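Type II restriction enzyme BsoBI (Geobacillus stearothermophilus, PDB 1DC1) recognises the degenerate double-stranded DNA sequence 5'-CYCGRG-3' as a homodimer and cleaves it after the first C. Local coordinates at residues D70-A75 and E93-L98. Sequence-based numbering, arbitrary orientation.
With nucleotides of chain B.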
loop_
_atom_site.group_PDB
_atom_site.type_symbol
_atom_site.label_atom_id
_atom_site.label_comp_id
_atom_site.label_asym_id
_atom_site.label_seq_id
_atom_site.Cartn_x
_atom_site.Cartn_y
_atom_site.Cartn_z
ATOM N N ASP D 70 -5.500 17.293 20.522
ATOM C CA ASP D 70 -5.087 16.588 19.311
ATOM C C ASP D 70 -5.085 15.090 19.546
ATOM O O ASP D 70 -5.522 14.320 18.687
ATOM C CB ASP D 70 -3.727 17.116 18.873
ATOM C CG ASP D 70 -3.792 18.596 18.468
ATOM O OD1 ASP D 70 -4.681 18.986 17.680
ATOM O OD2 ASP D 70 -2.969 19.382 18.944
ATOM N N ALA D 71 -4.619 14.688 20.727
ATOM C CA ALA D 71 -4.592 13.279 21.148
ATOM C C ALA D 71 -6.051 12.755 21.195
ATOM O O ALA D 71 -6.342 11.640 20.758
ATOM C CB ALA D 71 -3.936 13.151 22.525
ATOM N N LEU D 72 -6.975 13.563 21.735
ATOM C CA LEU D 72 -8.387 13.185 21.792
ATOM C C LEU D 72 -8.932 12.985 20.363
ATOM O O LEU D 72 -9.665 12.008 20.107
ATOM C CB LEU D 72 -9.272 14.249 22.485
ATOM C CG LEU D 72 -9.147 14.578 23.963
ATOM C CD1 LEU D 72 -10.323 15.537 24.326
ATOM C CD2 LEU D 72 -9.209 13.313 24.797
ATOM N N LEU D 73 -8.588 13.890 19.445
ATOM C CA LEU D 73 -9.057 13.745 18.070
ATOM C C LEU D 73 -8.474 12.452 17.503
ATOM O O LEU D 73 -9.212 11.676 16.870
ATOM C CB LEU D 73 -8.646 14.912 17.180
ATOM C CG LEU D 73 -9.029 14.867 15.674
ATOM C CD1 LEU D 73 -10.577 14.799 15.485
ATOM C CD2 LEU D 73 -8.443 16.105 14.978
ATOM N N TYR D 74 -7.191 12.184 17.747
ATOM C CA TYR D 74 -6.614 10.967 17.228
ATOM C C TYR D 74 -7.280 9.718 17.801
ATOM O O TYR D 74 -7.618 8.792 17.051
ATOM C CB TYR D 74 -5.099 10.929 17.478
ATOM C CG TYR D 74 -4.367 10.174 16.363
ATOM C CD1 TYR D 74 -4.399 8.763 16.307
ATOM C CD2 TYR D 74 -3.723 10.863 15.318
ATOM C CE1 TYR D 74 -3.811 8.047 15.221
ATOM C CE2 TYR D 74 -3.139 10.167 14.251
ATOM C CZ TYR D 74 -3.203 8.753 14.224
ATOM O OH TYR D 74 -2.705 8.057 13.175
ATOM N N ALA D 75 -7.468 9.695 19.121
ATOM C CA ALA D 75 -8.111 8.572 19.816
ATOM C C ALA D 75 -9.556 8.352 19.362
ATOM O O ALA D 75 -10.075 7.243 19.509
ATOM C CB ALA D 75 -8.064 8.775 21.350
ATOM N N GLU D 93 -17.029 17.125 16.649
ATOM C CA GLU D 93 -18.026 16.098 16.669
ATOM C C GLU D 93 -17.386 14.730 16.908
ATOM O O GLU D 93 -17.896 13.936 17.675
ATOM C CB GLU D 93 -18.754 16.132 15.359
ATOM C CG GLU D 93 -20.218 16.000 15.489
ATOM C CD GLU D 93 -20.838 15.736 14.133
ATOM O OE1 GLU D 93 -20.836 16.688 13.288
ATOM O OE2 GLU D 93 -21.303 14.579 13.927
ATOM N N SER D 94 -16.271 14.470 16.252
ATOM C CA SER D 94 -15.577 13.203 16.419
ATOM C C SER D 94 -15.168 13.039 17.885
ATOM O O SER D 94 -15.276 11.958 18.445
ATOM C CB SER D 94 -14.287 13.154 15.546
ATOM O OG SER D 94 -13.774 11.823 15.429
ATOM N N ILE D 95 -14.681 14.112 18.499
ATOM C CA ILE D 95 -14.249 14.009 19.885
ATOM C C ILE D 95 -15.458 13.738 20.773
ATOM O O ILE D 95 -15.375 12.925 21.679
ATOM C CB ILE D 95 -13.468 15.280 20.359
ATOM C CG1 ILE D 95 -12.105 15.378 19.650
ATOM C CG2 ILE D 95 -13.234 15.219 21.888
ATOM C CD1 ILE D 95 -11.435 16.731 19.808
ATOM N N ASN D 96 -16.583 14.394 20.509
ATOM C CA ASN D 96 -17.781 14.129 21.306
ATOM C C ASN D 96 -18.229 12.674 21.152
ATOM O O ASN D 96 -18.690 12.049 22.114
ATOM C CB ASN D 96 -18.910 15.098 20.924
ATOM C CG ASN D 96 -18.568 16.549 21.289
ATOM O OD1 ASN D 96 -17.826 16.813 22.258
ATOM N ND2 ASN D 96 -19.092 17.498 20.506
ATOM N N ASN D 97 -18.059 12.118 19.958
ATOM C CA ASN D 97 -18.461 10.732 19.738
ATOM C C ASN D 97 -17.620 9.823 20.609
ATOM O O ASN D 97 -18.119 8.862 21.185
ATOM C CB ASN D 97 -18.296 10.376 18.270
ATOM C CG ASN D 97 -19.325 11.085 17.383
ATOM O OD1 ASN D 97 -20.391 11.525 17.867
ATOM N ND2 ASN D 97 -19.010 11.207 16.082
ATOM N N LEU D 98 -16.338 10.149 20.719
ATOM C CA LEU D 98 -15.433 9.347 21.525
ATOM C C LEU D 98 -15.894 9.414 22.983
ATOM O O LEU D 98 -15.995 8.387 23.678
ATOM C CB LEU D 98 -13.991 9.891 21.376
ATOM C CG LEU D 98 -13.021 9.341 22.426
ATOM C CD1 LEU D 98 -12.851 7.827 22.278
ATOM C CD2 LEU D 98 -11.675 10.107 22.324
ATOM P P DG B 10 -1.322 8.985 10.090
ATOM O OP1 DG B 10 -1.729 9.556 11.403
ATOM O OP2 DG B 10 -1.743 9.658 8.842
ATOM O "O5'" DG B 10 0.242 8.711 10.147
ATOM C "C5'" DG B 10 1.189 9.619 9.625
ATOM C "C4'" DG B 10 2.405 8.853 9.146
ATOM O "O4'" DG B 10 1.999 7.879 8.167
ATOM C "C3'" DG B 10 3.384 9.767 8.424
ATOM O "O3'" DG B 10 4.389 10.160 9.320
ATOM C "C2'" DG B 10 3.972 8.911 7.326
ATOM C "C1'" DG B 10 2.832 7.960 7.005
ATOM N N9 DG B 10 1.999 8.382 5.887
ATOM C C8 DG B 10 0.654 8.680 5.935
ATOM N N7 DG B 10 0.145 8.926 4.762
ATOM C C5 DG B 10 1.226 8.809 3.887
ATOM C C6 DG B 10 1.288 8.949 2.446
ATOM O O6 DG B 10 0.386 9.266 1.663
ATOM N N1 DG B 10 2.581 8.702 1.956
ATOM C C2 DG B 10 3.690 8.437 2.749
ATOM N N2 DG B 10 4.881 8.286 2.090
ATOM N N3 DG B 10 3.643 8.336 4.089
ATOM C C4 DG B 10 2.385 8.509 4.576
#
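Ile95 meets Leu72 and Leu73 with its two branches split by its first torsion: CG1 stands anti to the carbonyl carbon (chi1 -69°), CG2 anti to the backbone N. Ile95 CG1 lies against the backbone of the facing helix, 3.8 Å from Leu73 CA, and carries CD1 on toward Leu73 N and CB. Ile95 CG2 takes Leu72 instead, reaching Leu72 CD1 at 3.8 Å, and the two side chains cross at about a right angle. Leu73 sets CG anti to its backbone N (chi1 178°), and from CG the Leu73 CD1 branch touches Ser94 CB at 4.1 Å.

One turn on from Ser94, Leu98 closes the other end of the patch. Leu98 CD2 packs on Leu72 O, 3.5 Å away, and on the methyl of Ala75, while CD1 reaches Ala75 O. No hydrogen bond links the two segments directly, so apolar packing joins them; Ser76, just past 70-75, adds a polar tie, its OG hydrogen-bonded to both Ser94 OG and Leu73 O.

On Tyr74, CB leaves the helix away from 93-98, and the hydroxyl at the far end of the ring donates a hydrogen bond to the DNA (Tyr74 OH to OP1 of DG10 of chain B, 2.5 Å), with the phosphate oxygen at the ring edge, in the ring plane. The same short helix thus meets helix 88-103 through Leu72, Leu73 and Ala75 and contacts a DNA phosphate through Tyr74, which also touches Gln122 and Ser125 of helix 110-152.

The segment axes approach to 8.5 Å at 71°, a steep crossing that confines contact to a compact patch. Leu63 also touches Ile95, and Ile78 touches Leu73 and Ser94. Leu114 of the long helix 110-152 touches both Leu72 and Ala75, placing the pair in a helical region apart from the mixed sheet of the PDDEXK-type fold.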